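Long-range contact in methylated RNA-binding protein 1 (Saccharomyces cerevisiae S288c, PDB 4RCM), which recognises N6-methyladenosine in messenger RNA through its YTH domain and lowers the stability of the PHO4 transcript, thereby regulating phosphate metabolism: residues N113-N125 / I130-I143. Residues are numbered along the deposited sequence; the frame is centred on the assembly and turned at random.
Sequences NNRSLKRFLIPSN and ITHSRDTQEIPYSI. With nucleotides of chain C.
The ring of F120 meets I143 obliquely, CD1 lying 3.7 Å from I143 CG2, while the CA of L117, from its own turn, sits in the ring plane at its edge. An apolar ring suits this place because its partner is a methyl group in the first turn of helix 141-151. In the conformer of R134 described here, the amide of N125 stands nearly perpendicular to the guanidinium, their planes 84° apart. N125 extends toward residues 132-134, chi1 of -171° placing CG opposite the backbone N, and ND2 gives a hydrogen bond to a water that in turn donates to H132 O; asparagine is short and polar enough to be held this way while buried. A second water bridges S124 OG and E138 O.

Between these ends I122 fills the apolar centre. Its CD1 reaches I139 CD1 at 3.7 Å, the two side chains crossing at about a right angle, and its CG2 lies near E138 O. Shortening I122 to an alanine is likely to open a gap beside I139 and I130 and leave the I139 methyl poorly packed. I130 N donates to F120 O at 2.8 Å, nearly along the C=O axis, although the bond itself is bent, 134° at the hydrogen. The branched I130 also sets CG2 against L117 CB, at 4.1 Å.

Within the type II turn from R134 to Q137, D135 touches the N6-methyladenosine nucleotide of chain C. The contact joins strand 121-122, paired with 128-129, to edge strand 138-139, which borders strand 17-23, and to helix 141-151, where L117, F120 and I130 touch I147.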
loop_
_atom_site.group_PDB
_atom_site.type_symbol
_atom_site.label_atom_id
_atom_site.label_comp_id
_atom_site.label_asym_id
_atom_site.label_seq_id
_atom_site.Cartn_x
_atom_site.Cartn_y
_atom_site.Cartn_z
ATOM N N ASN A 113 -5.950 11.905 -6.407
ATOM C CA ASN A 113 -6.210 11.861 -7.859
ATOM C C ASN A 113 -4.954 11.457 -8.664
ATOM O O ASN A 113 -3.879 11.932 -8.370
ATOM C CB ASN A 113 -6.727 13.209 -8.344
ATOM C CG ASN A 113 -7.976 13.658 -7.598
ATOM O OD1 ASN A 113 -8.859 12.850 -7.274
ATOM N ND2 ASN A 113 -8.056 14.952 -7.316
ATOM N N ASN A 114 -5.105 10.570 -9.653
ATOM C CA ASN A 114 -3.990 10.197 -10.556
ATOM C C ASN A 114 -3.290 11.392 -11.141
ATOM O O ASN A 114 -2.062 11.383 -11.342
ATOM C CB ASN A 114 -4.470 9.351 -11.734
ATOM C CG ASN A 114 -4.692 7.907 -11.364
ATOM O OD1 ASN A 114 -3.834 7.036 -11.605
ATOM N ND2 ASN A 114 -5.853 7.630 -10.780
ATOM N N ARG A 115 -4.077 12.417 -11.450
ATOM C CA ARG A 115 -3.563 13.632 -12.054
ATOM C C ARG A 115 -2.358 14.153 -11.272
ATOM O O ARG A 115 -1.324 14.458 -11.856
ATOM C CB ARG A 115 -4.664 14.700 -12.121
ATOM N N SER A 116 -2.495 14.243 -9.949
ATOM C CA SER A 116 -1.412 14.746 -9.087
ATOM C C SER A 116 -0.359 13.672 -8.648
ATOM O O SER A 116 0.613 14.017 -7.991
ATOM C CB SER A 116 -1.997 15.515 -7.880
ATOM O OG SER A 116 -3.326 15.128 -7.628
ATOM N N LEU A 117 -0.528 12.399 -9.027
ATOM C CA LEU A 117 0.552 11.379 -8.844
ATOM C C LEU A 117 1.449 11.113 -10.072
ATOM O O LEU A 117 2.468 10.374 -9.973
ATOM C CB LEU A 117 -0.050 10.040 -8.402
ATOM C CG LEU A 117 -0.471 9.847 -6.960
ATOM C CD1 LEU A 117 -1.163 8.485 -6.849
ATOM C CD2 LEU A 117 0.697 9.964 -5.978
ATOM N N LYS A 118 1.087 11.670 -11.227
ATOM C CA LYS A 118 1.867 11.448 -12.458
ATOM C C LYS A 118 3.274 12.036 -12.405
ATOM O O LYS A 118 4.218 11.488 -13.017
ATOM C CB LYS A 118 1.127 12.015 -13.675
ATOM C CG LYS A 118 0.032 11.095 -14.200
ATOM C CD LYS A 118 -0.950 11.856 -15.086
ATOM C CE LYS A 118 -1.943 10.933 -15.751
ATOM N NZ LYS A 118 -2.724 11.698 -16.757
ATOM N N ARG A 119 3.409 13.137 -11.662
ATOM C CA ARG A 119 4.704 13.776 -11.377
ATOM C C ARG A 119 5.816 12.853 -10.895
ATOM O O ARG A 119 6.983 13.158 -11.120
ATOM C CB ARG A 119 4.513 14.856 -10.304
ATOM N N PHE A 120 5.479 11.760 -10.192
ATOM C CA PHE A 120 6.498 10.891 -9.567
ATOM C C PHE A 120 7.017 9.786 -10.445
ATOM O O PHE A 120 6.293 8.830 -10.751
ATOM C CB PHE A 120 5.930 10.280 -8.312
ATOM C CG PHE A 120 5.502 11.296 -7.329
ATOM C CD1 PHE A 120 6.423 11.855 -6.455
ATOM C CD2 PHE A 120 4.211 11.748 -7.312
ATOM C CE1 PHE A 120 6.035 12.821 -5.556
ATOM C CE2 PHE A 120 3.808 12.718 -6.418
ATOM C CZ PHE A 120 4.713 13.254 -5.527
ATOM N N LEU A 121 8.294 9.892 -10.833
ATOM C CA LEU A 121 8.868 9.025 -11.822
ATOM C C LEU A 121 9.789 8.068 -11.101
ATOM O O LEU A 121 10.494 8.477 -10.162
ATOM C CB LEU A 121 9.614 9.864 -12.885
ATOM C CG LEU A 121 8.741 11.005 -13.415
ATOM C CD1 LEU A 121 9.462 11.847 -14.470
ATOM C CD2 LEU A 121 7.425 10.462 -13.970
ATOM N N ILE A 122 9.766 6.807 -11.505
ATOM C CA ILE A 122 10.403 5.761 -10.738
ATOM C C ILE A 122 11.631 5.187 -11.456
ATOM O O ILE A 122 11.504 4.393 -12.380
ATOM C CB ILE A 122 9.424 4.616 -10.402
ATOM C CG1 ILE A 122 8.135 5.168 -9.771
ATOM C CG2 ILE A 122 10.102 3.588 -9.486
ATOM C CD1 ILE A 122 8.353 5.992 -8.505
ATOM N N PRO A 123 12.835 5.552 -10.983
ATOM C CA PRO A 123 14.035 5.196 -11.723
ATOM C C PRO A 123 14.145 3.721 -12.153
ATOM O O PRO A 123 14.701 3.450 -13.217
ATOM C CB PRO A 123 15.166 5.568 -10.749
ATOM C CG PRO A 123 14.612 6.648 -9.907
ATOM C CD PRO A 123 13.127 6.439 -9.832
ATOM N N SER A 124 13.593 2.797 -11.368
ATOM C CA SER A 124 13.790 1.364 -11.591
ATOM C C SER A 124 12.618 0.707 -12.316
ATOM O O SER A 124 12.583 -0.523 -12.453
ATOM C CB SER A 124 13.998 0.638 -10.263
ATOM O OG SER A 124 12.779 0.549 -9.545
ATOM N N ASN A 125 11.640 1.517 -12.717
ATOM C CA ASN A 125 10.640 1.103 -13.691
ATOM C C ASN A 125 10.809 2.052 -14.869
ATOM O O ASN A 125 9.973 2.932 -15.130
ATOM C CB ASN A 125 9.215 1.148 -13.127
ATOM C CG ASN A 125 8.196 0.510 -14.069
ATOM O OD1 ASN A 125 8.508 -0.456 -14.776
ATOM N ND2 ASN A 125 6.973 1.045 -14.086
ATOM N N ILE A 130 4.604 6.723 -11.290
ATOM C CA ILE A 130 4.178 5.743 -10.300
ATOM C C ILE A 130 2.849 5.031 -10.663
ATOM O O ILE A 130 2.639 3.872 -10.332
ATOM C CB ILE A 130 4.108 6.353 -8.870
ATOM C CG1 ILE A 130 4.037 5.231 -7.824
ATOM C CG2 ILE A 130 2.949 7.314 -8.745
ATOM C CD1 ILE A 130 4.132 5.742 -6.400
ATOM N N THR A 131 1.989 5.726 -11.354
ATOM C CA THR A 131 0.730 5.144 -11.836
ATOM C C THR A 131 0.885 3.952 -12.820
ATOM O O THR A 131 -0.096 3.214 -13.062
ATOM C CB THR A 131 -0.081 6.228 -12.522
ATOM O OG1 THR A 131 0.763 6.910 -13.457
ATOM C CG2 THR A 131 -0.600 7.233 -11.498
ATOM N N HIS A 132 2.092 3.771 -13.372
ATOM C CA HIS A 132 2.429 2.607 -14.220
ATOM C C HIS A 132 3.043 1.413 -13.484
ATOM O O HIS A 132 3.405 0.394 -14.119
ATOM C CB HIS A 132 3.412 3.037 -15.315
ATOM C CG HIS A 132 2.836 4.001 -16.296
ATOM N ND1 HIS A 132 2.986 3.838 -17.649
ATOM C CD2 HIS A 132 2.098 5.119 -16.130
ATOM C CE1 HIS A 132 2.377 4.829 -18.277
ATOM N NE2 HIS A 132 1.820 5.613 -17.380
ATOM N N SER A 133 3.176 1.515 -12.160
ATOM C CA SER A 133 3.813 0.469 -11.394
ATOM C C SER A 133 2.962 -0.781 -11.413
ATOM O O SER A 133 1.735 -0.721 -11.356
ATOM C CB SER A 133 4.039 0.909 -9.932
ATOM O OG SER A 133 4.674 2.165 -9.887
ATOM N N ARG A 134 3.618 -1.907 -11.492
ATOM C CA ARG A 134 2.970 -3.161 -11.276
ATOM C C ARG A 134 3.050 -3.548 -9.785
ATOM O O ARG A 134 3.596 -2.809 -8.956
ATOM C CB ARG A 134 3.634 -4.261 -12.129
ATOM C CG ARG A 134 3.533 -4.098 -13.651
ATOM C CD ARG A 134 4.445 -5.117 -14.339
ATOM N NE ARG A 134 5.867 -4.883 -14.026
ATOM C CZ ARG A 134 6.720 -4.195 -14.790
ATOM N NH1 ARG A 134 6.338 -3.649 -15.946
ATOM N NH2 ARG A 134 7.974 -4.047 -14.394
ATOM N N ASP A 135 2.555 -4.743 -9.481
ATOM C CA ASP A 135 2.352 -5.183 -8.118
ATOM C C ASP A 135 3.668 -5.471 -7.447
ATOM O O ASP A 135 4.523 -6.204 -7.982
ATOM C CB ASP A 135 1.417 -6.422 -8.096
ATOM C CG ASP A 135 0.986 -6.807 -6.702
ATOM O OD1 ASP A 135 0.481 -5.913 -5.957
ATOM O OD2 ASP A 135 1.113 -8.003 -6.326
ATOM N N THR A 136 3.820 -4.887 -6.272
ATOM C CA THR A 136 5.049 -4.881 -5.451
ATOM C C THR A 136 6.274 -4.177 -6.005
ATOM O O THR A 136 7.396 -4.404 -5.542
ATOM C CB THR A 136 5.410 -6.293 -4.904
ATOM O OG1 THR A 136 6.047 -7.105 -5.899
ATOM C CG2 THR A 136 4.138 -6.956 -4.405
ATOM N N GLN A 137 6.051 -3.244 -6.932
ATOM C CA GLN A 137 7.102 -2.392 -7.426
ATOM C C GLN A 137 7.656 -1.585 -6.257
ATOM O O GLN A 137 6.873 -0.891 -5.567
ATOM C CB GLN A 137 6.506 -1.418 -8.476
ATOM C CG GLN A 137 7.383 -0.252 -8.846
ATOM C CD GLN A 137 8.698 -0.679 -9.469
ATOM O OE1 GLN A 137 9.782 -0.284 -9.000
ATOM N NE2 GLN A 137 8.615 -1.466 -10.533
ATOM N N GLU A 138 8.965 -1.657 -6.039
ATOM C CA GLU A 138 9.591 -0.834 -4.963
ATOM C C GLU A 138 9.751 0.621 -5.329
ATOM O O GLU A 138 10.139 0.966 -6.459
ATOM C CB GLU A 138 10.937 -1.356 -4.512
ATOM C CG GLU A 138 11.522 -0.533 -3.360
ATOM C CD GLU A 138 12.546 -1.259 -2.526
ATOM O OE1 GLU A 138 12.952 -2.373 -2.872
ATOM O OE2 GLU A 138 12.934 -0.714 -1.480
ATOM N N ILE A 139 9.496 1.476 -4.344
ATOM C CA ILE A 139 9.534 2.908 -4.519
ATOM C C ILE A 139 10.646 3.511 -3.598
ATOM O O ILE A 139 10.599 3.366 -2.371
ATOM C CB ILE A 139 8.191 3.564 -4.163
ATOM C CG1 ILE A 139 7.004 2.971 -4.975
ATOM C CG2 ILE A 139 8.285 5.066 -4.324
ATOM C CD1 ILE A 139 7.005 3.241 -6.470
ATOM N N PRO A 140 11.640 4.182 -4.191
ATOM C CA PRO A 140 12.752 4.729 -3.370
ATOM C C PRO A 140 12.270 5.560 -2.169
ATOM O O PRO A 140 11.324 6.300 -2.288
ATOM C CB PRO A 140 13.491 5.672 -4.343
ATOM C CG PRO A 140 13.060 5.274 -5.710
ATOM C CD PRO A 140 11.628 4.772 -5.548
ATOM N N TYR A 141 12.990 5.491 -1.052
ATOM C CA TYR A 141 12.580 6.158 0.175
ATOM C C TYR A 141 12.127 7.602 -0.017
ATOM O O TYR A 141 10.981 7.982 0.338
ATOM C CB TYR A 141 13.752 6.091 1.156
ATOM C CG TYR A 141 13.483 6.700 2.478
ATOM C CD1 TYR A 141 12.758 6.026 3.469
ATOM C CD2 TYR A 141 13.967 7.966 2.763
ATOM C CE1 TYR A 141 12.527 6.624 4.719
ATOM C CE2 TYR A 141 13.759 8.561 3.996
ATOM C CZ TYR A 141 13.045 7.907 4.973
ATOM O OH TYR A 141 12.840 8.598 6.135
ATOM N N SER A 142 12.999 8.404 -0.623
ATOM C CA SER A 142 12.686 9.837 -0.766
ATOM C C SER A 142 11.392 10.131 -1.542
ATOM O O SER A 142 10.635 11.038 -1.131
ATOM C CB SER A 142 13.878 10.638 -1.318
ATOM O OG SER A 142 14.293 10.175 -2.579
ATOM N N ILE A 143 11.127 9.404 -2.627
ATOM C CA ILE A 143 9.885 9.557 -3.391
ATOM C C ILE A 143 8.719 9.092 -2.503
ATOM O O ILE A 143 7.667 9.753 -2.416
ATOM C CB ILE A 143 9.846 8.676 -4.684
ATOM C CG1 ILE A 143 11.090 8.855 -5.586
ATOM C CG2 ILE A 143 8.583 8.958 -5.488
ATOM C CD1 ILE A 143 11.341 10.252 -5.975
ATOM C C2 6MZ C 3 -6.590 -8.849 -5.877
ATOM C C4 6MZ C 3 -4.316 -8.871 -6.517
ATOM C C5 6MZ C 3 -3.933 -9.363 -5.186
ATOM N N9 6MZ C 3 -3.165 -8.739 -7.204
ATOM N N3 6MZ C 3 -5.649 -8.633 -6.801
ATOM N N1 6MZ C 3 -6.312 -9.310 -4.637
ATOM C C6 6MZ C 3 -5.054 -9.584 -4.222
ATOM N N6 6MZ C 3 -4.787 -10.080 -2.993
ATOM C C9 6MZ C 3 -5.823 -10.515 -2.083
ATOM N N7 6MZ C 3 -2.579 -9.521 -5.174
ATOM C C8 6MZ C 3 -2.137 -9.141 -6.415
ATOM O "O5'" 6MZ C 3 -0.356 -10.995 -11.445
ATOM C "C5'" 6MZ C 3 -1.285 -10.877 -10.339
ATOM C "C4'" 6MZ C 3 -2.039 -9.542 -10.392
ATOM O "O4'" 6MZ C 3 -3.118 -9.534 -9.432
ATOM C "C1'" 6MZ C 3 -3.141 -8.304 -8.662
ATOM C "C2'" 6MZ C 3 -1.986 -7.466 -9.241
ATOM O "O2'" 6MZ C 3 -2.447 -6.514 -10.237
ATOM C "C3'" 6MZ C 3 -1.141 -8.324 -10.115
ATOM O "O3'" 6MZ C 3 -0.841 -7.490 -11.267
HETATM O O HOH W 1 12.239 1.955 -7.386
HETATM O O HOH W 2 5.208 -0.923 -15.563
#